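Local coordinates for surface protein R28 (Streptococcus pyogenes, PDB 6S5Z) that is of unknown molecular function but sits on the cell wall and carries an immunoglobulin-like Rib domain implicated in infection, at residues 9-14 with 62-67; 22-27 with 50-55; 28-33 with 72-77. One frame throughout, in Å; residues are numbered along the deposited sequence. Where two conformers were deposited one is given.

Interaction 1: residues 9-14 with 62-67; sequences YSPEAK and VEVHYP. With NA (sodium ion), chain C.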
loop_
_atom_site.group_PDB
_atom_site.type_symbol
_atom_site.label_atom_id
_atom_site.label_comp_id
_atom_site.label_asym_id
_atom_site.label_seq_id
_atom_site.Cartn_x
_atom_site.Cartn_y
_atom_site.Cartn_z
ATOM N N TYR A 9 -2.173 -14.528 -3.480
ATOM C CA TYR A 9 -1.306 -13.722 -2.640
ATOM C C TYR A 9 -2.128 -12.908 -1.645
ATOM O O TYR A 9 -3.288 -12.562 -1.898
ATOM C CB TYR A 9 -0.420 -12.820 -3.497
ATOM C CG TYR A 9 0.430 -13.632 -4.459
ATOM C CD1 TYR A 9 1.497 -14.412 -4.004
ATOM C CD2 TYR A 9 0.160 -13.626 -5.821
ATOM C CE1 TYR A 9 2.263 -15.173 -4.887
ATOM C CE2 TYR A 9 0.928 -14.379 -6.711
ATOM C CZ TYR A 9 1.966 -15.150 -6.236
ATOM O OH TYR A 9 2.713 -15.888 -7.134
ATOM N N SER A 10 -1.515 -12.626 -0.492
ATOM C CA SER A 10 -2.198 -11.994 0.636
ATOM C C SER A 10 -1.392 -10.818 1.173
ATOM O O SER A 10 -0.747 -10.915 2.230
ATOM C CB SER A 10 -2.466 -13.026 1.734
ATOM O OG SER A 10 -3.310 -14.062 1.249
ATOM N N PRO A 11 -1.406 -9.682 0.478
ATOM C CA PRO A 11 -0.717 -8.499 0.998
ATOM C C PRO A 11 -1.366 -8.005 2.283
ATOM O O PRO A 11 -2.587 -8.070 2.458
ATOM C CB PRO A 11 -0.852 -7.475 -0.136
ATOM C CG PRO A 11 -2.054 -7.917 -0.894
ATOM C CD PRO A 11 -2.125 -9.404 -0.776
ATOM N N GLU A 12 -0.525 -7.537 3.199
ATOM C CA GLU A 12 -0.974 -7.034 4.485
ATOM C C GLU A 12 -0.357 -5.672 4.710
ATOM O O GLU A 12 0.805 -5.445 4.361
ATOM C CB GLU A 12 -0.575 -7.971 5.628
ATOM C CG GLU A 12 -1.247 -9.320 5.552
ATOM C CD GLU A 12 -0.785 -10.261 6.648
ATOM O OE1 GLU A 12 0.070 -11.121 6.348
ATOM O OE2 GLU A 12 -1.238 -10.114 7.805
ATOM N N ALA A 13 -1.138 -4.788 5.324
ATOM C CA ALA A 13 -0.731 -3.414 5.552
ATOM C C ALA A 13 0.358 -3.316 6.608
ATOM O O ALA A 13 0.404 -4.092 7.571
ATOM C CB ALA A 13 -1.930 -2.581 5.997
ATOM N N LYS A 14 1.225 -2.329 6.421
ATOM C CA LYS A 14 2.181 -1.892 7.421
ATOM C C LYS A 14 1.783 -0.499 7.888
ATOM O O LYS A 14 1.584 0.401 7.061
ATOM C CB LYS A 14 3.602 -1.877 6.854
ATOM C CG LYS A 14 4.618 -1.204 7.781
ATOM C CD LYS A 14 6.033 -1.245 7.207
ATOM C CE LYS A 14 6.971 -0.334 8.003
ATOM N NZ LYS A 14 8.380 -0.448 7.528
ATOM N N VAL A 62 -3.512 1.173 -0.853
ATOM C CA VAL A 62 -2.471 0.738 -1.766
ATOM C C VAL A 62 -3.088 -0.229 -2.761
ATOM O O VAL A 62 -3.826 -1.147 -2.371
ATOM C CB VAL A 62 -1.315 0.075 -1.003
ATOM C CG1 VAL A 62 -0.259 -0.489 -1.982
ATOM C CG2 VAL A 62 -0.691 1.062 -0.036
ATOM N N GLU A 63 -2.817 -0.007 -4.045
ATOM C CA GLU A 63 -3.105 -0.994 -5.070
ATOM C C GLU A 63 -1.862 -1.840 -5.309
ATOM O O GLU A 63 -0.790 -1.302 -5.615
ATOM C CB GLU A 63 -3.521 -0.335 -6.379
ATOM C CG GLU A 63 -4.734 0.530 -6.261
ATOM C CD GLU A 63 -5.076 1.184 -7.599
ATOM O OE1 GLU A 63 -4.268 1.086 -8.556
ATOM O OE2 GLU A 63 -6.157 1.791 -7.684
ATOM N N VAL A 64 -2.010 -3.154 -5.192
ATOM C CA VAL A 64 -0.937 -4.096 -5.504
ATOM C C VAL A 64 -1.247 -4.706 -6.866
ATOM O O VAL A 64 -2.247 -5.412 -7.023
ATOM C CB VAL A 64 -0.796 -5.177 -4.420
ATOM C CG1 VAL A 64 0.382 -6.094 -4.723
ATOM C CG2 VAL A 64 -0.566 -4.526 -3.107
ATOM N N HIS A 65 -0.415 -4.416 -7.867
ATOM C CA HIS A 65 -0.648 -4.859 -9.243
ATOM C C HIS A 65 0.202 -6.097 -9.499
ATOM O O HIS A 65 1.427 -6.008 -9.554
ATOM C CB HIS A 65 -0.295 -3.756 -10.243
ATOM C CG HIS A 65 -1.261 -2.611 -10.254
ATOM N ND1 HIS A 65 -2.201 -2.440 -11.247
ATOM C CD2 HIS A 65 -1.448 -1.596 -9.379
ATOM C CE1 HIS A 65 -2.921 -1.361 -10.987
ATOM N NE2 HIS A 65 -2.480 -0.828 -9.862
ATOM N N TYR A 66 -0.444 -7.221 -9.723
ATOM C CA TYR A 66 0.260 -8.481 -9.868
ATOM C C TYR A 66 0.619 -8.720 -11.323
ATOM O O TYR A 66 0.055 -8.090 -12.226
ATOM C CB TYR A 66 -0.607 -9.620 -9.358
ATOM C CG TYR A 66 -0.911 -9.537 -7.900
ATOM C CD1 TYR A 66 0.081 -9.749 -6.964
ATOM C CD2 TYR A 66 -2.200 -9.266 -7.450
ATOM C CE1 TYR A 66 -0.191 -9.688 -5.625
ATOM C CE2 TYR A 66 -2.479 -9.210 -6.106
ATOM C CZ TYR A 66 -1.469 -9.414 -5.202
ATOM O OH TYR A 66 -1.737 -9.357 -3.862
ATOM N N PRO A 67 1.566 -9.623 -11.589
ATOM C CA PRO A 67 1.973 -9.864 -12.983
ATOM C C PRO A 67 0.872 -10.374 -13.891
ATOM O O PRO A 67 0.961 -10.156 -15.102
ATOM C CB PRO A 67 3.093 -10.910 -12.850
ATOM C CG PRO A 67 3.624 -10.707 -11.468
ATOM C CD PRO A 67 2.411 -10.366 -10.635
HETATM NA NA NA C . -5.441 -11.266 -2.114
HETATM O O HOH W 1 -5.655 -13.075 -0.203
HETATM O O HOH W 2 -7.985 -10.443 -2.587
HETATM O O HOH W 3 -5.809 -9.679 -0.040
#
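Beside the sodium site of the Rib domain, Y9 and P11 close around the phenol end of Y66. The metal is held by Y9 O at 2.5 Å, by K6 O, by the carboxylate oxygen D72 OD2 and by three waters, one of which also pairs with S10 OG. Y66 does not touch the ion: its hydroxyl hydrogen-bonds to D72 OD2, a second-shell link that probably helps to position the metal-binding carboxylate. CD of P11 comes up at the edge, near the ring plane, 3.1 Å from Y66 OH. Y9 lies alongside, its CB 3.8 Å from Y66 CE1. CG of Y9 stands anti to its own carbonyl carbon (chi1 -58°), which carries the ring past its neighbour; the two planes, 28° apart, are slid so far that they hardly overlap, and the pair is contact rather than a full stack. Farther along, P11 CB meets V64 CG2 at 4.2 Å. Y9 follows helix 5-8, whose D5 and K6 also touch Y66, and L36 and P37 pack on the Y9 side chain; P11 rests on D72 and V74 of strand 71-81, while V64 faces Y42 of strand 41-44.

Interaction 2: residues 22-27 with 50-55; sequences AELDAK and PDTSTS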
loop_
_atom_site.group_PDB
_atom_site.type_symbol
_atom_site.label_atom_id
_atom_site.label_comp_id
_atom_site.label_asym_id
_atom_site.label_seq_id
_atom_site.Cartn_x
_atom_site.Cartn_y
_atom_site.Cartn_z
ATOM N N ALA A 22 6.433 14.448 4.753
ATOM C CA ALA A 22 7.178 13.305 4.250
ATOM C C ALA A 22 6.607 12.806 2.924
ATOM O O ALA A 22 5.425 12.969 2.625
ATOM C CB ALA A 22 7.158 12.166 5.281
ATOM N N GLU A 23 7.473 12.228 2.105
ATOM C CA GLU A 23 7.030 11.486 0.936
ATOM C C GLU A 23 6.535 10.101 1.360
ATOM O O GLU A 23 6.926 9.570 2.402
ATOM C CB GLU A 23 8.169 11.352 -0.075
ATOM C CG GLU A 23 8.735 12.683 -0.579
ATOM C CD GLU A 23 7.722 13.497 -1.357
ATOM O OE1 GLU A 23 6.895 12.891 -2.082
ATOM O OE2 GLU A 23 7.757 14.746 -1.248
ATOM N N LEU A 24 5.661 9.522 0.543
ATOM C CA LEU A 24 5.096 8.203 0.801
ATOM C C LEU A 24 5.132 7.401 -0.485
ATOM O O LEU A 24 4.370 7.681 -1.417
ATOM C CB LEU A 24 3.657 8.307 1.312
ATOM C CG LEU A 24 3.392 9.029 2.626
ATOM C CD1 LEU A 24 1.885 9.115 2.799
ATOM C CD2 LEU A 24 4.043 8.271 3.795
ATOM N N ASP A 25 6.042 6.433 -0.548
ATOM C CA ASP A 25 5.992 5.397 -1.566
ATOM C C ASP A 25 4.973 4.361 -1.127
ATOM O O ASP A 25 5.002 3.901 0.019
ATOM C CB ASP A 25 7.371 4.760 -1.745
ATOM C CG ASP A 25 7.468 3.870 -2.982
ATOM O OD1 ASP A 25 6.521 3.119 -3.291
ATOM O OD2 ASP A 25 8.520 3.911 -3.644
ATOM N N ALA A 26 4.070 3.986 -2.035
ATOM C CA ALA A 26 3.011 3.063 -1.648
ATOM C C ALA A 26 3.567 1.708 -1.207
ATOM O O ALA A 26 3.046 1.098 -0.268
ATOM C CB ALA A 26 2.025 2.871 -2.797
ATOM N N LYS A 27 4.623 1.222 -1.866
ATOM C CA LYS A 27 5.164 -0.082 -1.509
ATOM C C LYS A 27 5.610 -0.116 -0.058
ATOM O O LYS A 27 5.658 -1.193 0.557
ATOM C CB LYS A 27 6.339 -0.421 -2.427
ATOM C CG LYS A 27 6.969 -1.759 -2.128
ATOM C CD LYS A 27 7.979 -2.128 -3.185
ATOM C CE LYS A 27 8.580 -3.498 -2.940
ATOM N NZ LYS A 27 9.538 -3.816 -4.043
ATOM N N PRO A 50 -2.389 9.067 1.475
ATOM C CA PRO A 50 -2.436 9.818 2.735
ATOM C C PRO A 50 -1.755 11.173 2.572
ATOM O O PRO A 50 -0.669 11.276 2.000
ATOM C CB PRO A 50 -1.690 8.908 3.717
ATOM C CG PRO A 50 -1.854 7.499 3.132
ATOM C CD PRO A 50 -1.788 7.725 1.626
ATOM N N ASP A 51 -2.406 12.217 3.077
ATOM C CA ASP A 51 -1.915 13.588 2.949
ATOM C C ASP A 51 -1.022 13.903 4.147
ATOM O O ASP A 51 -1.509 14.078 5.263
ATOM C CB ASP A 51 -3.103 14.549 2.844
ATOM C CG ASP A 51 -2.693 15.999 2.653
ATOM O OD1 ASP A 51 -1.486 16.306 2.576
ATOM O OD2 ASP A 51 -3.609 16.840 2.554
ATOM N N THR A 52 0.286 13.985 3.922
ATOM C CA THR A 52 1.202 14.264 5.017
ATOM C C THR A 52 1.386 15.750 5.276
ATOM O O THR A 52 2.229 16.105 6.105
ATOM C CB THR A 52 2.576 13.647 4.748
ATOM O OG1 THR A 52 3.136 14.261 3.576
ATOM C CG2 THR A 52 2.495 12.145 4.561
ATOM N N SER A 53 0.627 16.627 4.596
ATOM C CA SER A 53 0.797 18.068 4.795
ATOM C C SER A 53 0.268 18.540 6.143
ATOM O O SER A 53 0.672 19.604 6.623
ATOM C CB SER A 53 0.098 18.853 3.683
ATOM O OG SER A 53 -1.317 18.745 3.771
ATOM N N THR A 54 -0.613 17.770 6.767
ATOM C CA THR A 54 -1.046 17.995 8.132
ATOM C C THR A 54 -0.756 16.752 8.954
ATOM O O THR A 54 -0.825 15.631 8.446
ATOM C CB THR A 54 -2.523 18.272 8.194
ATOM O OG1 THR A 54 -3.199 17.170 7.581
ATOM C CG2 THR A 54 -2.835 19.540 7.443
ATOM N N SER A 55 -0.459 16.958 10.232
ATOM C CA SER A 55 -0.236 15.836 11.129
ATOM C C SER A 55 -1.571 15.220 11.519
ATOM O O SER A 55 -2.632 15.828 11.361
ATOM C CB SER A 55 0.536 16.285 12.369
ATOM O OG SER A 55 -0.163 17.301 13.058
#
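The hydroxyl of T52 gives its proton to the carbonyl of A22, with T52 OG1 2.8 Å from A22 O. The donor lies in the carbonyl plane, on a lone pair, at a C=O...donor angle of 140°. A chi1 of 63° places OG1 between the threonine's backbone N and carbonyl carbon, and this leaves CG2 to face L24. That leucine meets the methyl tip to tip, its CD1 3.6 Å from T52 CG2. The same CD1 also packs against P50, 3.7 Å from P50 CB and 3.4 Å from P50 O. An Asx turn shapes the 50-55 loop, D51 OD1 accepting from S53 N at 2.9 Å; S53 OG adds a second bond to that oxygen from the same face. Another Asx turn, D25 OD1 with K27 N, lies at the start of the 3-10 turn in 22-27. R16 and V18 of strand 16-19 pack on L24, and W44 of strand 41-44 on P50. One threonine thus serves both halves of the contact, hydroxyl on a backbone carbonyl and methyl in the apolar patch. Between 22-27 and 50-55 themselves there is one directional bond and otherwise apolar packing, with a T52-H21 backbone bond adding to it next door.

Interaction 3: residues 28-33 with 72-77; sequences DSIANT and DDVNVK. With NA (sodium ion), chain C.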
loop_
_atom_site.group_PDB
_atom_site.type_symbol
_atom_site.label_atom_id
_atom_site.label_comp_id
_atom_site.label_asym_id
_atom_site.label_seq_id
_atom_site.Cartn_x
_atom_site.Cartn_y
_atom_site.Cartn_z
ATOM N N ASP A 28 5.985 1.037 0.493
ATOM C CA ASP A 28 6.502 1.074 1.852
ATOM C C ASP A 28 5.413 0.875 2.891
ATOM O O ASP A 28 5.736 0.689 4.074
ATOM C CB ASP A 28 7.228 2.389 2.116
ATOM C CG ASP A 28 8.577 2.458 1.437
ATOM O OD1 ASP A 28 9.187 1.395 1.182
ATOM O OD2 ASP A 28 9.047 3.579 1.183
ATOM N N SER A 29 4.148 0.924 2.483
ATOM C CA SER A 29 3.016 0.684 3.365
ATOM C C SER A 29 2.517 -0.752 3.305
ATOM O O SER A 29 1.466 -1.058 3.885
ATOM C CB SER A 29 1.872 1.656 3.037
ATOM O OG SER A 29 2.162 2.944 3.556
ATOM N N ILE A 30 3.238 -1.642 2.635
ATOM C CA ILE A 30 2.876 -3.054 2.584
ATOM C C ILE A 30 3.904 -3.834 3.396
ATOM O O ILE A 30 5.108 -3.726 3.145
ATOM C CB ILE A 30 2.805 -3.583 1.141
ATOM C CG1 ILE A 30 1.742 -2.834 0.336
ATOM C CG2 ILE A 30 2.572 -5.091 1.134
ATOM C CD1 ILE A 30 0.352 -2.957 0.890
ATOM N N ALA A 31 3.420 -4.640 4.338
ATOM C CA ALA A 31 4.304 -5.255 5.325
ATOM C C ALA A 31 5.070 -6.438 4.751
ATOM O O ALA A 31 6.178 -6.734 5.212
ATOM C CB ALA A 31 3.505 -5.716 6.560
ATOM N N ASN A 32 4.518 -7.122 3.754
ATOM C CA ASN A 32 5.056 -8.420 3.376
ATOM C C ASN A 32 5.288 -8.504 1.874
ATOM O O ASN A 32 4.895 -9.480 1.226
ATOM C CB ASN A 32 4.112 -9.513 3.872
ATOM C CG ASN A 32 2.756 -9.446 3.199
ATOM O OD1 ASN A 32 2.337 -8.375 2.748
ATOM N ND2 ASN A 32 2.069 -10.590 3.110
ATOM N N THR A 33 5.955 -7.487 1.290
ATOM C CA THR A 33 6.267 -7.531 -0.142
ATOM C C THR A 33 7.189 -8.692 -0.482
ATOM O O THR A 33 7.344 -9.023 -1.662
ATOM C CB THR A 33 6.923 -6.231 -0.636
ATOM O OG1 THR A 33 8.137 -5.981 0.082
ATOM C CG2 THR A 33 5.993 -5.038 -0.476
ATOM N N ASP A 72 -4.919 -6.142 -6.033
ATOM C CA ASP A 72 -5.441 -6.158 -4.674
ATOM C C ASP A 72 -5.439 -4.734 -4.143
ATOM O O ASP A 72 -4.504 -3.974 -4.403
ATOM C CB ASP A 72 -4.585 -7.041 -3.749
ATOM C CG ASP A 72 -5.151 -8.432 -3.557
ATOM O OD1 ASP A 72 -6.395 -8.569 -3.523
ATOM O OD2 ASP A 72 -4.345 -9.387 -3.379
ATOM N N ASP A 73 -6.509 -4.364 -3.439
ATOM C CA ASP A 73 -6.577 -3.108 -2.701
ATOM C C ASP A 73 -6.282 -3.379 -1.226
ATOM O O ASP A 73 -6.847 -4.304 -0.637
ATOM C CB ASP A 73 -7.953 -2.457 -2.844
ATOM C CG ASP A 73 -8.202 -1.919 -4.236
ATOM O OD1 ASP A 73 -7.231 -1.686 -4.987
ATOM O OD2 ASP A 73 -9.384 -1.723 -4.584
ATOM N N VAL A 74 -5.408 -2.573 -0.637
ATOM C CA VAL A 74 -4.981 -2.768 0.743
ATOM C C VAL A 74 -5.164 -1.465 1.508
ATOM O O VAL A 74 -4.517 -0.463 1.191
ATOM C CB VAL A 74 -3.520 -3.245 0.824
ATOM C CG1 VAL A 74 -3.136 -3.418 2.274
ATOM C CG2 VAL A 74 -3.342 -4.550 0.048
ATOM N N ASN A 75 -6.046 -1.480 2.510
ATOM C CA ASN A 75 -6.231 -0.329 3.382
ATOM C C ASN A 75 -5.063 -0.201 4.348
ATOM O O ASN A 75 -4.679 -1.175 5.006
ATOM C CB ASN A 75 -7.538 -0.461 4.167
ATOM C CG ASN A 75 -8.751 -0.462 3.267
ATOM O OD1 ASN A 75 -8.753 0.172 2.209
ATOM N ND2 ASN A 75 -9.779 -1.198 3.662
ATOM N N VAL A 76 -4.511 1.004 4.450
ATOM C CA VAL A 76 -3.339 1.268 5.280
ATOM C C VAL A 76 -3.571 2.515 6.116
ATOM O O VAL A 76 -4.477 3.309 5.868
ATOM C CB VAL A 76 -2.043 1.427 4.462
ATOM C CG1 VAL A 76 -1.803 0.239 3.540
ATOM C CG2 VAL A 76 -2.100 2.737 3.648
ATOM N N LYS A 77 -2.719 2.677 7.114
ATOM C CA LYS A 77 -2.801 3.790 8.037
ATOM C C LYS A 77 -1.427 4.422 8.145
ATOM O O LYS A 77 -0.409 3.720 8.163
ATOM C CB LYS A 77 -3.324 3.327 9.403
ATOM C CG LYS A 77 -4.743 2.782 9.284
ATOM C CD LYS A 77 -5.442 2.534 10.615
ATOM C CE LYS A 77 -6.948 2.360 10.380
ATOM N NZ LYS A 77 -7.774 2.503 11.612
HETATM NA NA NA C . -5.441 -11.266 -2.114
HETATM O O HOH W 4 1.196 2.758 6.054
HETATM O O HOH W 2 -7.985 -10.443 -2.587
HETATM O O HOH W 1 -5.655 -13.075 -0.203
HETATM O O HOH W 3 -5.809 -9.679 -0.040
#
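S29, in the short 3-10 turn that opens the 28-33 loop, lies against V76 of strand 71-81 in the immunoglobulin-like core of the Rib domain. Its CB approaches V76 CG1 at 4.0 Å, and that methyl also sits 3.5 Å from S29 O. The hydroxyl serves a different purpose: S29 OG donates to a water 2.7 Å away, which in turn donates to K77 O, so a water bridges turn and strand. W44 of strand 41-44 touches both S29 and V76. At I30 the backbone does not aim the side chain at the strand; torsions near -60° at chi1 and chi2 swing the last methyl round instead, and I30 CD1 settles 3.8 Å from V74 CG1, with the other V74 methyl also close by. Y42 and V62 pack on the isoleucine as well. Beyond it the chain pairs with the 9-14 segment through A31, whose backbone hydrogen-bonds to E12, and the amide of N32 continues that link: OD1 accepts from E12 N, while ND2 donates to S10 O and to E35 OE1. On the strand, V74 and V76 point toward the loop, whereas D72, the first residue of the 72-77 segment, serves the sodium site. The carboxylate binds the ion through one oxygen, with D72 OD2 2.5 Å from the sodium and D72 OD1 3.2 Å away; D72 OD1 accepts instead from a sodium-bound water at 2.6 Å.

Overall arrangement
From the N terminus, the chain passes helix 5-8 and enters 9-14, the first side of interaction 1, which closes the span from this post-helix loop to the end of strand 56-65 and the turn after it. Strand 16-19 then leads to 22-27, where interaction 2 closes a shorter loop with 50-55, lying wholly within the span of interaction 1. The 28-33 segment follows directly; interaction 3 ties it to strand 71-81, last in the chain, and so crosses both of the others. Interactions 1 and 3, with centres about 6 Å apart, share the sodium ion and draw on adjacent antiparallel strands. Interaction 2, centred about 18 Å from interaction 1, joins the loops that follow strands 16-19 and 41-44.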